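Local coordinates for protein mitochondrial association factor 1 (Toxoplasma gondii, PDB 6BXS) that probably acts at the interface with the host cell, as a macro-domain member of a family linked to the association of host mitochondria with the parasite, at residues G145-H150 and L168-P173; L55-V60 and A88-I93; G106-I111 and R122-V127. All coordinates share one frame; numbering follows the deposited sequence.

Interaction 1. Residues G145-H150 and L168-P173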
loop_
_atom_site.group_PDB
_atom_site.type_symbol
_atom_site.label_atom_id
_atom_site.label_comp_id
_atom_site.label_asym_id
_atom_site.label_seq_id
_atom_site.Cartn_x
_atom_site.Cartn_y
_atom_site.Cartn_z
ATOM N N GLY A 145 -0.047 9.761 4.490
ATOM C CA GLY A 145 0.111 10.010 3.069
ATOM C C GLY A 145 1.489 9.624 2.563
ATOM O O GLY A 145 1.727 9.591 1.355
ATOM N N ALA A 146 2.403 9.339 3.486
ATOM C CA ALA A 146 3.741 8.894 3.120
ATOM C C ALA A 146 3.659 7.536 2.442
ATOM O O ALA A 146 3.097 6.594 2.999
ATOM C CB ALA A 146 4.639 8.827 4.343
ATOM N N THR A 147 4.220 7.443 1.240
ATOM C CA THR A 147 4.176 6.215 0.456
ATOM C C THR A 147 5.580 5.806 0.027
ATOM O O THR A 147 6.334 6.609 -0.521
ATOM C CB THR A 147 3.287 6.374 -0.792
ATOM O OG1 THR A 147 1.964 6.752 -0.393
ATOM C CG2 THR A 147 3.224 5.071 -1.577
ATOM N N PHE A 148 5.914 4.544 0.281
ATOM C CA PHE A 148 7.218 4.001 -0.063
ATOM C C PHE A 148 7.069 2.809 -1.003
ATOM O O PHE A 148 6.071 2.092 -0.953
ATOM C CB PHE A 148 7.970 3.591 1.205
ATOM C CG PHE A 148 8.007 4.664 2.256
ATOM C CD1 PHE A 148 7.017 4.738 3.220
ATOM C CD2 PHE A 148 9.023 5.602 2.272
ATOM C CE1 PHE A 148 7.041 5.725 4.182
ATOM C CE2 PHE A 148 9.054 6.595 3.233
ATOM C CZ PHE A 148 8.063 6.657 4.190
ATOM N N LEU A 149 8.064 2.618 -1.863
ATOM C CA LEU A 149 8.111 1.477 -2.767
ATOM C C LEU A 149 9.495 0.843 -2.679
ATOM O O LEU A 149 10.506 1.529 -2.832
ATOM C CB LEU A 149 7.794 1.910 -4.202
ATOM C CG LEU A 149 7.505 0.811 -5.231
ATOM C CD1 LEU A 149 6.690 1.377 -6.387
ATOM C CD2 LEU A 149 8.791 0.185 -5.757
ATOM N N HIS A 150 9.538 -0.464 -2.433
ATOM C CA HIS A 150 10.801 -1.175 -2.253
ATOM C C HIS A 150 10.948 -2.332 -3.231
ATOM O O HIS A 150 10.039 -3.148 -3.382
ATOM C CB HIS A 150 10.921 -1.720 -0.826
ATOM C CG HIS A 150 10.771 -0.682 0.242
ATOM N ND1 HIS A 150 11.786 0.183 0.587
ATOM C CD2 HIS A 150 9.731 -0.388 1.057
ATOM C CE1 HIS A 150 11.373 0.976 1.561
ATOM N NE2 HIS A 150 10.130 0.650 1.863
ATOM N N LEU A 168 4.884 -2.126 -1.469
ATOM C CA LEU A 168 4.658 -0.744 -1.087
ATOM C C LEU A 168 4.319 -0.675 0.396
ATOM O O LEU A 168 3.935 -1.671 1.009
ATOM C CB LEU A 168 3.542 -0.116 -1.924
ATOM C CG LEU A 168 3.914 0.293 -3.353
ATOM C CD1 LEU A 168 3.228 -0.615 -4.353
ATOM C CD2 LEU A 168 3.562 1.749 -3.621
ATOM N N TYR A 169 4.473 0.519 0.954
ATOM C CA TYR A 169 4.237 0.781 2.368
ATOM C C TYR A 169 3.617 2.168 2.447
ATOM O O TYR A 169 4.169 3.127 1.907
ATOM C CB TYR A 169 5.548 0.693 3.162
ATOM C CG TYR A 169 5.439 0.889 4.666
ATOM C CD1 TYR A 169 5.178 2.142 5.213
ATOM C CD2 TYR A 169 5.643 -0.173 5.540
ATOM C CE1 TYR A 169 5.100 2.323 6.583
ATOM C CE2 TYR A 169 5.567 0.001 6.915
ATOM C CZ TYR A 169 5.296 1.251 7.430
ATOM O OH TYR A 169 5.219 1.432 8.794
ATOM N N THR A 170 2.457 2.266 3.089
ATOM C CA THR A 170 1.742 3.536 3.168
ATOM C C THR A 170 1.111 3.724 4.543
ATOM O O THR A 170 0.817 2.754 5.247
ATOM C CB THR A 170 0.649 3.643 2.071
ATOM O OG1 THR A 170 0.235 5.007 1.940
ATOM C CG2 THR A 170 -0.561 2.764 2.390
ATOM N N VAL A 171 0.909 4.985 4.913
ATOM C CA VAL A 171 0.398 5.346 6.231
ATOM C C VAL A 171 -0.972 5.998 6.108
ATOM O O VAL A 171 -1.103 7.098 5.570
ATOM C CB VAL A 171 1.360 6.307 6.959
ATOM C CG1 VAL A 171 0.811 6.694 8.328
ATOM C CG2 VAL A 171 2.737 5.675 7.101
ATOM N N ALA A 172 -1.986 5.314 6.626
ATOM C CA ALA A 172 -3.368 5.766 6.516
ATOM C C ALA A 172 -3.739 6.692 7.670
ATOM O O ALA A 172 -3.163 6.597 8.753
ATOM C CB ALA A 172 -4.303 4.570 6.480
ATOM N N PRO A 173 -4.714 7.588 7.446
ATOM C CA PRO A 173 -5.156 8.497 8.509
ATOM C C PRO A 173 -5.916 7.774 9.615
ATOM O O PRO A 173 -6.650 6.827 9.335
ATOM C CB PRO A 173 -6.070 9.479 7.772
ATOM C CG PRO A 173 -6.574 8.718 6.605
ATOM C CD PRO A 173 -5.457 7.808 6.192
#

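Interaction 2. Residues L55-V60 and A88-I93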
loop_
_atom_site.group_PDB
_atom_site.type_symbol
_atom_site.label_atom_id
_atom_site.label_comp_id
_atom_site.label_asym_id
_atom_site.label_seq_id
_atom_site.Cartn_x
_atom_site.Cartn_y
_atom_site.Cartn_z
ATOM N N LEU A 55 6.664 4.195 10.863
ATOM C CA LEU A 55 7.308 3.798 9.606
ATOM C C LEU A 55 8.179 2.539 9.692
ATOM O O LEU A 55 9.109 2.384 8.903
ATOM C CB LEU A 55 8.166 4.948 9.064
ATOM C CG LEU A 55 7.522 6.332 8.959
ATOM C CD1 LEU A 55 8.510 7.317 8.344
ATOM C CD2 LEU A 55 6.239 6.278 8.148
ATOM N N PHE A 56 7.874 1.635 10.620
ATOM C CA PHE A 56 8.614 0.374 10.720
ATOM C C PHE A 56 7.832 -0.781 10.095
ATOM O O PHE A 56 6.603 -0.765 10.067
ATOM C CB PHE A 56 8.930 0.041 12.179
ATOM C CG PHE A 56 7.736 -0.412 12.962
ATOM C CD1 PHE A 56 7.373 -1.749 12.990
ATOM C CD2 PHE A 56 6.973 0.497 13.668
ATOM C CE1 PHE A 56 6.268 -2.165 13.702
ATOM C CE2 PHE A 56 5.866 0.082 14.378
ATOM C CZ PHE A 56 5.516 -1.250 14.399
ATOM N N ILE A 57 8.558 -1.783 9.610
ATOM C CA ILE A 57 7.958 -3.031 9.159
ATOM C C ILE A 57 8.079 -4.072 10.266
ATOM O O ILE A 57 9.180 -4.499 10.617
ATOM C CB ILE A 57 8.620 -3.547 7.868
ATOM C CG1 ILE A 57 8.319 -2.587 6.713
ATOM C CG2 ILE A 57 8.113 -4.949 7.526
ATOM C CD1 ILE A 57 9.124 -2.850 5.459
ATOM N N GLY A 58 6.936 -4.476 10.810
ATOM C CA GLY A 58 6.898 -5.383 11.942
ATOM C C GLY A 58 5.582 -5.246 12.677
ATOM O O GLY A 58 4.591 -4.785 12.109
ATOM N N GLY A 59 5.571 -5.646 13.944
ATOM C CA GLY A 59 4.413 -5.442 14.793
ATOM C C GLY A 59 3.262 -6.388 14.512
ATOM O O GLY A 59 3.459 -7.596 14.364
ATOM N N VAL A 60 2.059 -5.827 14.431
ATOM C CA VAL A 60 0.830 -6.610 14.331
ATOM C C VAL A 60 0.037 -6.276 13.070
ATOM O O VAL A 60 0.436 -5.422 12.280
ATOM C CB VAL A 60 -0.067 -6.376 15.564
ATOM C CG1 VAL A 60 0.671 -6.783 16.833
ATOM C CG2 VAL A 60 -0.498 -4.914 15.646
ATOM N N ALA A 88 14.066 -1.908 12.689
ATOM C CA ALA A 88 14.944 -0.749 12.768
ATOM C C ALA A 88 15.409 -0.296 11.387
ATOM O O ALA A 88 15.420 0.900 11.094
ATOM C CB ALA A 88 16.144 -1.060 13.651
ATOM N N GLU A 89 15.792 -1.244 10.539
ATOM C CA GLU A 89 16.340 -0.896 9.232
ATOM C C GLU A 89 15.278 -0.268 8.332
ATOM O O GLU A 89 15.512 0.774 7.719
ATOM C CB GLU A 89 16.934 -2.122 8.545
ATOM C CG GLU A 89 17.959 -1.760 7.477
ATOM C CD GLU A 89 18.254 -2.893 6.514
ATOM O OE1 GLU A 89 17.377 -3.758 6.308
ATOM O OE2 GLU A 89 19.371 -2.915 5.958
ATOM N N SER A 90 14.119 -0.915 8.250
ATOM C CA SER A 90 12.999 -0.395 7.470
ATOM C C SER A 90 12.627 0.998 7.956
ATOM O O SER A 90 12.361 1.904 7.166
ATOM C CB SER A 90 11.792 -1.326 7.576
ATOM O OG SER A 90 11.352 -1.436 8.920
ATOM N N GLN A 91 12.619 1.153 9.275
ATOM C CA GLN A 91 12.323 2.426 9.915
ATOM C C GLN A 91 13.331 3.502 9.510
ATOM O O GLN A 91 12.945 4.608 9.132
ATOM C CB GLN A 91 12.307 2.237 11.434
ATOM C CG GLN A 91 11.891 3.449 12.236
ATOM C CD GLN A 91 11.689 3.114 13.703
ATOM O OE1 GLN A 91 12.614 2.658 14.376
ATOM N NE2 GLN A 91 10.475 3.319 14.202
ATOM N N GLU A 92 14.617 3.172 9.578
ATOM C CA GLU A 92 15.674 4.111 9.212
ATOM C C GLU A 92 15.570 4.564 7.757
ATOM O O GLU A 92 15.604 5.759 7.466
ATOM C CB GLU A 92 17.047 3.484 9.452
ATOM C CG GLU A 92 17.477 3.463 10.909
ATOM C CD GLU A 92 18.792 2.736 11.121
ATOM O OE1 GLU A 92 19.137 1.871 10.288
ATOM O OE2 GLU A 92 19.484 3.034 12.118
ATOM N N ILE A 93 15.450 3.601 6.848
ATOM C CA ILE A 93 15.379 3.900 5.423
ATOM C C ILE A 93 14.172 4.769 5.082
ATOM O O ILE A 93 14.286 5.727 4.321
ATOM C CB ILE A 93 15.320 2.604 4.589
ATOM C CG1 ILE A 93 16.663 1.872 4.666
ATOM C CG2 ILE A 93 14.972 2.911 3.131
ATOM C CD1 ILE A 93 16.649 0.474 4.075
#

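Interaction 3. Residues G106-I111 and R122-V127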
loop_
_atom_site.group_PDB
_atom_site.type_symbol
_atom_site.label_atom_id
_atom_site.label_comp_id
_atom_site.label_asym_id
_atom_site.label_seq_id
_atom_site.Cartn_x
_atom_site.Cartn_y
_atom_site.Cartn_z
ATOM N N GLY A 106 5.212 15.261 -4.870
ATOM C CA GLY A 106 4.789 14.860 -6.198
ATOM C C GLY A 106 5.913 14.293 -7.046
ATOM O O GLY A 106 5.716 14.005 -8.228
ATOM N N THR A 107 7.089 14.133 -6.444
ATOM C CA THR A 107 8.241 13.564 -7.137
ATOM C C THR A 107 8.689 12.278 -6.452
ATOM O O THR A 107 8.616 12.157 -5.229
ATOM C CB THR A 107 9.429 14.546 -7.181
ATOM O OG1 THR A 107 10.019 14.642 -5.880
ATOM C CG2 THR A 107 8.976 15.925 -7.639
ATOM N N LEU A 108 9.151 11.321 -7.248
ATOM C CA LEU A 108 9.647 10.057 -6.719
ATOM C C LEU A 108 11.116 10.187 -6.330
ATOM O O LEU A 108 11.977 10.386 -7.187
ATOM C CB LEU A 108 9.466 8.940 -7.748
ATOM C CG LEU A 108 9.678 7.508 -7.247
ATOM C CD1 LEU A 108 8.562 7.095 -6.302
ATOM C CD2 LEU A 108 9.774 6.540 -8.417
ATOM N N VAL A 109 11.398 10.081 -5.035
ATOM C CA VAL A 109 12.772 10.140 -4.547
ATOM C C VAL A 109 13.291 8.724 -4.348
ATOM O O VAL A 109 12.519 7.764 -4.374
ATOM C CB VAL A 109 12.885 10.949 -3.241
ATOM C CG1 VAL A 109 12.510 12.400 -3.504
ATOM C CG2 VAL A 109 12.012 10.357 -2.142
ATOM N N GLU A 110 14.599 8.595 -4.142
ATOM C CA GLU A 110 15.258 7.308 -4.313
ATOM C C GLU A 110 16.600 7.208 -3.590
ATOM O O GLU A 110 17.350 8.180 -3.512
ATOM C CB GLU A 110 15.452 7.059 -5.812
ATOM C CG GLU A 110 16.044 5.720 -6.196
ATOM C CD GLU A 110 16.283 5.621 -7.695
ATOM O OE1 GLU A 110 15.450 6.137 -8.472
ATOM O OE2 GLU A 110 17.309 5.038 -8.102
ATOM N N ILE A 111 16.885 6.021 -3.064
ATOM C CA ILE A 111 18.204 5.694 -2.528
ATOM C C ILE A 111 18.512 4.225 -2.799
ATOM O O ILE A 111 17.608 3.388 -2.836
ATOM C CB ILE A 111 18.318 5.966 -1.006
ATOM C CG1 ILE A 111 17.179 5.292 -0.234
ATOM C CG2 ILE A 111 18.349 7.464 -0.720
ATOM C CD1 ILE A 111 17.560 3.967 0.381
ATOM N N ARG A 122 16.460 -1.694 -3.541
ATOM C CA ARG A 122 16.322 -0.274 -3.832
ATOM C C ARG A 122 15.032 0.239 -3.212
ATOM O O ARG A 122 14.046 -0.495 -3.130
ATOM C CB ARG A 122 16.338 -0.026 -5.337
ATOM C CG ARG A 122 16.695 1.400 -5.715
ATOM C CD ARG A 122 17.399 1.453 -7.050
ATOM N NE ARG A 122 17.997 2.766 -7.298
ATOM C CZ ARG A 122 19.303 3.030 -7.316
ATOM N NH1 ARG A 122 20.203 2.074 -7.112
ATOM N NH2 ARG A 122 19.715 4.268 -7.552
ATOM N N SER A 123 15.044 1.493 -2.769
ATOM C CA SER A 123 13.922 2.055 -2.026
ATOM C C SER A 123 13.511 3.418 -2.560
ATOM O O SER A 123 14.356 4.269 -2.842
ATOM C CB SER A 123 14.273 2.162 -0.542
ATOM O OG SER A 123 14.611 0.893 -0.014
ATOM N N PHE A 124 12.201 3.612 -2.681
ATOM C CA PHE A 124 11.633 4.834 -3.231
ATOM C C PHE A 124 10.630 5.430 -2.257
ATOM O O PHE A 124 10.145 4.744 -1.361
ATOM C CB PHE A 124 10.944 4.555 -4.572
ATOM C CG PHE A 124 11.840 3.932 -5.605
ATOM C CD1 PHE A 124 12.154 2.583 -5.551
ATOM C CD2 PHE A 124 12.355 4.690 -6.642
ATOM C CE1 PHE A 124 12.974 2.009 -6.505
ATOM C CE2 PHE A 124 13.173 4.120 -7.599
ATOM C CZ PHE A 124 13.482 2.780 -7.531
ATOM N N ALA A 125 10.316 6.707 -2.443
ATOM C CA ALA A 125 9.263 7.355 -1.673
ATOM C C ALA A 125 8.578 8.438 -2.502
ATOM O O ALA A 125 9.143 8.947 -3.470
ATOM C CB ALA A 125 9.816 7.935 -0.392
ATOM N N TYR A 126 7.359 8.785 -2.104
ATOM C CA TYR A 126 6.532 9.721 -2.852
ATOM C C TYR A 126 5.413 10.226 -1.952
ATOM O O TYR A 126 4.757 9.437 -1.272
ATOM C CB TYR A 126 5.966 9.036 -4.105
ATOM C CG TYR A 126 5.046 9.881 -4.970
ATOM C CD1 TYR A 126 3.732 10.136 -4.591
ATOM C CD2 TYR A 126 5.481 10.388 -6.186
ATOM C CE1 TYR A 126 2.891 10.897 -5.384
ATOM C CE2 TYR A 126 4.645 11.147 -6.988
ATOM C CZ TYR A 126 3.352 11.397 -6.583
ATOM O OH TYR A 126 2.515 12.150 -7.378
ATOM N N VAL A 127 5.217 11.541 -1.928
ATOM C CA VAL A 127 4.065 12.132 -1.255
ATOM C C VAL A 127 3.344 13.089 -2.192
ATOM O O VAL A 127 3.968 13.909 -2.860
ATOM C CB VAL A 127 4.459 12.889 0.035
ATOM C CG1 VAL A 127 4.789 11.911 1.148
ATOM C CG2 VAL A 127 5.615 13.846 -0.220
HETATM O O HOH W 1 7.541 13.192 -2.977
#

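Interaction 1. Residues G145-H150 and L168-P173
Phe148 and Tyr169 are the hydrogen-bonded pair at the heart of an antiparallel strand pairing. Phe148 N donates to Tyr169 O at 2.8 Å. Tyr169 N donates back to Phe148 O at 2.9 Å. The two aromatic side chains lie side by side and point the same way. They touch through Phe148 CD1 and Tyr169 CD1, 3.8 Å apart. The two CD1 atoms meet although the first torsions differ: Tyr169 CG is anti to its backbone N (chi1 -178°), Phe148 CG to its carbonyl carbon. The buried hydroxyl of Tyr169 is held by Thr52 N and Phe56 O.

Leu149 and Leu168 continue the close packing on the other face of the sheet. Their side chains cross, with Leu149 CG 4.1 Å from Leu168 CG. The CD2 branch of Leu168 also reaches Thr147 CG2, at 3.9 Å.

The pairing is looser toward Gly145, although this end is buried too. Thr147 OG1 and Thr170 OG1 share a weak hydrogen bond of 3.4 Å, and either may be the donor. Val171 N gives another weak bond, to Ala146 O at 3.3 Å. Gly145 then restores a firm link: its N reaches Val171 O at 3.1 Å with an N-H...O angle of 175°. The backbone angles of Gly145 themselves call for glycine.

The pair lies inside the mixed sheet of the macro domain. Strand 147-152 is flanked by strands 166-170 and 120-126, and strand 45-50 lies beyond 166-170. Gln94 of helix 83-103 packs on Phe148 and Tyr169, and Leu98 on Phe148 and Ala146. Helix 179-202 covers the other face, where Tyr200 meets Leu149 and Thr189 meets Thr170.

Interaction 2. Residues L55-V60 and A88-I93
Ile57 meets Ser90 where an irregular loop of the macro domain docks on helix 83-103. The loop follows strand 45-50 and leads into helix 61-76. Its place and its glycines are consistent with the glycine-rich loop that lines the ADP-ribose pocket in related macro domains.

Starting at CB, the Ile57 side chain runs over Ser90. Ile57 CB lies 3.6 Å from Ser90 OG. The next atom, Ile57 CG1, is 3.8 Å from Ser90 CB. The tip, Ile57 CD1, stays over that same carbon, 3.7 Å from Ser90 CB. Phe120, Met167 and Tyr169 of the sheet also touch this side chain.

Between the two segments there is one hydrogen bond, 2.9 Å long, from Ile57 N to Ser90 OG. Its N-H...O angle is 164°. Ser90 OG lies between its own backbone N and carbonyl carbon (chi1 61°). Its proton goes chiefly toward Leu86 O, and Ser87 O is also within hydrogen-bonding distance, both in its own helix. The buried hydroxyl thus ties the loop to the preceding helical turn. Ser87 OG adds a bond with Ile57 O.

Phe56 adds a lighter apolar touch, with its CB 4.1 Å from Gln91 CB. Gln91 NE2 turns back to bond Gly54 O. Gln91 CA directs its C-H toward Leu55 O at 3.4 Å, with an angle of 154° at the hydrogen.

Interaction 3. Residues G106-I111 and R122-V127
Glu110 and Arg122 form a salt bridge across a beta hairpin at the edge of the macro-domain sheet. Arg122 meets Glu110 side-on, and two of its nitrogens, NE and NH2, bond to one oxygen, Glu110 OE2. Arg122 NH2 reaches the anti lone pair of Glu110 OE2 at 2.6 Å. Arg122 NE approaches the same oxygen from above the carboxylate plane. The carboxylate and guanidinium planes stand 80° apart.

Glu110 also runs alongside Phe124, its non-hydrogen-bonded partner. Glu110 CG is anti to the backbone N (chi1 -176°) and lies 3.6 Å from Phe124 CE2. The Leu108 side chain crosses that of Phe124 obliquely, with Leu108 CD2 3.6 Å from Phe124 CD2. Its other branch, CD1, rests near Tyr126 CB. On the reverse face, Val109 CG2 touches Ala125 CB at 3.7 Å.

Backbone pairs fix this register. Val109 bonds with Ala125, and Ile111 with Ser123, each in both directions. Further out, Tyr200 of helix 179-202 meets the Phe124 ring edge-to-face. Leu97 and Ala101 of helix 83-103 back the Val109 and Ala125 face. Trp205 NE1 adds a weak bond to Glu110 OE2.

At the far end of the hairpin, Gly106 N donates to Val127 O at 2.7 Å. A nearby water probably donates to Thr107 O, and it accepts from Val127 N at 3.0 Å.

Overall arrangement
Along the chain the contacts close in the order interaction 2, interaction 3, interaction 1. Interactions 1 and 3 belong to one sheet, with centres about 11 Å apart. Strands 147-152 and 120-126 are neighbours, joined by Thr147 O to Tyr126 N and Leu149 O to Phe124 N. Interaction 2 lies about 12 Å from interaction 1, centre to centre, and about 17 Å from interaction 3. Interactions 1 and 2 touch where Val171 CG2 packs on Leu55 CD2. Ile93 of helix 83-103 packs on Ser123 and Ile111. Helix 83-103 thus touches both the loop 55-60 and the two strands at this edge of the sheet, so the three contacts form one packed region.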